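Local coordinates for Sm domain-containing protein (Pyrococcus furiosus, PDB 1YCY) that is of uncharacterised function but has an Sm-like fold and, as in other members of that family, probably binds RNA, at residues W14-V19 / T30-F36. Coordinates in Å, arbitrary orientation, origin at the centre of the assembly. Residue numbers count along the deposited sequence, not the author numbering.
Sequences WKGHKV and TGTLEDF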
loop_
_atom_site.group_PDB
_atom_site.type_symbol
_atom_site.label_atom_id
_atom_site.label_comp_id
_atom_site.label_asym_id
_atom_site.label_seq_id
_atom_site.Cartn_x
_atom_site.Cartn_y
_atom_site.Cartn_z
ATOM N N TRP A 14 28.219 -15.039 -19.438
ATOM C CA TRP A 14 28.064 -15.196 -17.967
ATOM C C TRP A 14 27.733 -16.620 -17.557
ATOM O O TRP A 14 27.728 -16.926 -16.355
ATOM C CB TRP A 14 26.956 -14.289 -17.421
ATOM C CG TRP A 14 27.225 -12.824 -17.461
ATOM C CD1 TRP A 14 28.190 -12.180 -18.168
ATOM C CD2 TRP A 14 26.472 -11.810 -16.791
ATOM N NE1 TRP A 14 28.104 -10.830 -17.965
ATOM C CE2 TRP A 14 27.053 -10.573 -17.124
ATOM C CE3 TRP A 14 25.363 -11.827 -15.936
ATOM C CZ2 TRP A 14 26.561 -9.353 -16.634
ATOM C CZ3 TRP A 14 24.880 -10.618 -15.440
ATOM C CH2 TRP A 14 25.478 -9.401 -15.792
ATOM N N LYS A 15 27.423 -17.473 -18.544
ATOM C CA LYS A 15 27.143 -18.893 -18.289
ATOM C C LYS A 15 28.349 -19.534 -17.616
ATOM O O LYS A 15 29.485 -19.409 -18.079
ATOM C CB LYS A 15 26.795 -19.647 -19.578
ATOM C CG LYS A 15 25.935 -20.880 -19.323
ATOM C CD LYS A 15 25.818 -21.789 -20.544
ATOM C CE LYS A 15 25.214 -21.070 -21.758
ATOM N NZ LYS A 15 25.098 -21.977 -22.957
ATOM N N GLY A 16 28.095 -20.194 -16.503
ATOM C CA GLY A 16 29.149 -20.740 -15.696
ATOM C C GLY A 16 29.258 -19.999 -14.395
ATOM O O GLY A 16 29.577 -20.599 -13.361
ATOM N N HIS A 17 28.975 -18.698 -14.423
ATOM C CA HIS A 17 29.319 -17.837 -13.307
ATOM C C HIS A 17 28.161 -17.555 -12.395
ATOM O O HIS A 17 26.995 -17.558 -12.806
ATOM C CB HIS A 17 29.914 -16.535 -13.820
ATOM C CG HIS A 17 31.045 -16.747 -14.775
ATOM N ND1 HIS A 17 30.870 -16.766 -16.145
ATOM C CD2 HIS A 17 32.355 -17.008 -14.558
ATOM C CE1 HIS A 17 32.030 -17.009 -16.730
ATOM N NE2 HIS A 17 32.947 -17.157 -15.790
ATOM N N LYS A 18 28.517 -17.330 -11.133
ATOM C CA LYS A 18 27.605 -16.853 -10.118
ATOM C C LYS A 18 26.974 -15.527 -10.593
ATOM O O LYS A 18 27.635 -14.701 -11.241
ATOM C CB LYS A 18 28.362 -16.661 -8.802
ATOM C CG LYS A 18 27.487 -16.643 -7.590
ATOM C CD LYS A 18 28.293 -16.697 -6.292
ATOM C CE LYS A 18 27.380 -16.494 -5.047
ATOM N NZ LYS A 18 28.110 -16.147 -3.748
ATOM N N VAL A 19 25.685 -15.350 -10.310
ATOM C CA VAL A 19 24.969 -14.123 -10.636
ATOM C C VAL A 19 23.897 -13.898 -9.603
ATOM O O VAL A 19 23.381 -14.862 -9.039
ATOM C CB VAL A 19 24.314 -14.182 -12.031
ATOM C CG1 VAL A 19 25.353 -14.460 -13.073
ATOM C CG2 VAL A 19 23.210 -15.240 -12.089
ATOM N N THR A 30 20.570 -15.601 -5.318
ATOM C CA THR A 30 21.751 -15.672 -6.175
ATOM C C THR A 30 22.092 -17.135 -6.465
ATOM O O THR A 30 21.753 -18.015 -5.674
ATOM C CB THR A 30 22.961 -14.962 -5.494
ATOM O OG1 THR A 30 23.978 -14.687 -6.461
ATOM C CG2 THR A 30 23.539 -15.814 -4.348
ATOM N N GLY A 31 22.752 -17.384 -7.594
ATOM C CA GLY A 31 23.246 -18.732 -7.950
ATOM C C GLY A 31 23.903 -18.794 -9.328
ATOM O O GLY A 31 23.962 -17.811 -10.039
ATOM N N THR A 32 24.378 -19.958 -9.722
ATOM C CA THR A 32 25.165 -20.064 -10.948
ATOM C C THR A 32 24.286 -20.051 -12.191
ATOM O O THR A 32 23.362 -20.845 -12.294
ATOM C CB THR A 32 26.002 -21.385 -10.951
ATOM O OG1 THR A 32 26.840 -21.426 -9.788
ATOM C CG2 THR A 32 26.851 -21.500 -12.231
ATOM N N LEU A 33 24.578 -19.181 -13.151
ATOM C CA LEU A 33 23.809 -19.209 -14.397
ATOM C C LEU A 33 24.104 -20.503 -15.171
ATOM O O LEU A 33 24.978 -20.545 -16.049
ATOM C CB LEU A 33 24.084 -17.975 -15.280
ATOM C CG LEU A 33 23.403 -18.018 -16.665
ATOM C CD1 LEU A 33 21.919 -18.205 -16.494
ATOM C CD2 LEU A 33 23.689 -16.791 -17.518
ATOM N N GLU A 34 23.355 -21.553 -14.854
ATOM C CA GLU A 34 23.485 -22.828 -15.577
ATOM C C GLU A 34 23.120 -22.722 -17.054
ATOM O O GLU A 34 23.904 -23.139 -17.900
ATOM C CB GLU A 34 22.659 -23.924 -14.922
ATOM C CG GLU A 34 22.572 -25.189 -15.760
ATOM C CD GLU A 34 22.068 -26.384 -14.977
ATOM O OE1 GLU A 34 22.240 -26.409 -13.729
ATOM O OE2 GLU A 34 21.508 -27.303 -15.619
ATOM N N ASP A 35 21.939 -22.193 -17.369
ATOM C CA ASP A 35 21.571 -21.987 -18.774
ATOM C C ASP A 35 20.439 -20.989 -18.951
ATOM O O ASP A 35 19.877 -20.506 -17.963
ATOM C CB ASP A 35 21.203 -23.316 -19.434
ATOM C CG ASP A 35 21.650 -23.383 -20.875
ATOM O OD1 ASP A 35 22.504 -22.559 -21.257
ATOM O OD2 ASP A 35 21.153 -24.248 -21.636
ATOM N N PHE A 36 20.108 -20.682 -20.205
ATOM C CA PHE A 36 19.109 -19.672 -20.499
ATOM C C PHE A 36 18.614 -19.688 -21.950
ATOM O O PHE A 36 19.231 -20.300 -22.826
ATOM C CB PHE A 36 19.735 -18.305 -20.258
ATOM C CG PHE A 36 20.802 -17.955 -21.262
ATOM C CD1 PHE A 36 20.462 -17.350 -22.469
ATOM C CD2 PHE A 36 22.131 -18.252 -21.010
ATOM C CE1 PHE A 36 21.429 -17.037 -23.399
ATOM C CE2 PHE A 36 23.109 -17.947 -21.939
ATOM C CZ PHE A 36 22.759 -17.336 -23.138
#
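The side chain of Lys15 lies across the backbone of the bulged end of strand 30-36: its CG sits 3.4 Å from both Leu33 O and Glu34 O, its CE is 3.8 Å from CE2 of the Phe36 ring, and its NZ forms a salt bridge of 3.2 Å with Asp35 OD1. As a hydrogen bond that last pair is weak. Leu33 is the centre of an inverse gamma turn, and Glu34 and Asp35 after it both face Leu42 in a classic beta bulge. Deeper in, Leu33 points toward the segment 14-19, with CD2 4.1 Å from Trp14 CB and CB 4.3 Å from Val19 CG2, and Leu11 of the helix packs on it too. This is where the N-terminal helix 6-14 of the Sm fold runs into the first strand of its strongly bent antiparallel sheet. Pairing with strand 30-36 starts before strand 18-23 proper: Gly16 N donates to Leu33 O (3.2 Å), and Leu33 N to His17 O (2.9 Å). Gly16 has a positive phi of 111°, at which a CB would be jammed against Lys15 O. Lys18 and Thr32 then form a non-hydrogen-bonded pair, and Val19 and Gly31 a hydrogen-bonded one, with Val19 N to Gly31 O and Gly31 N to Val19 O both 3.0 Å. Val19 O also accepts from Thr30 OG1 at 2.7 Å. The Trp14 indole leads away from strand 30-36 to Ile67 and Leu69, and its NE1 hydrogen-bonds to Gln56 of a neighbouring subunit.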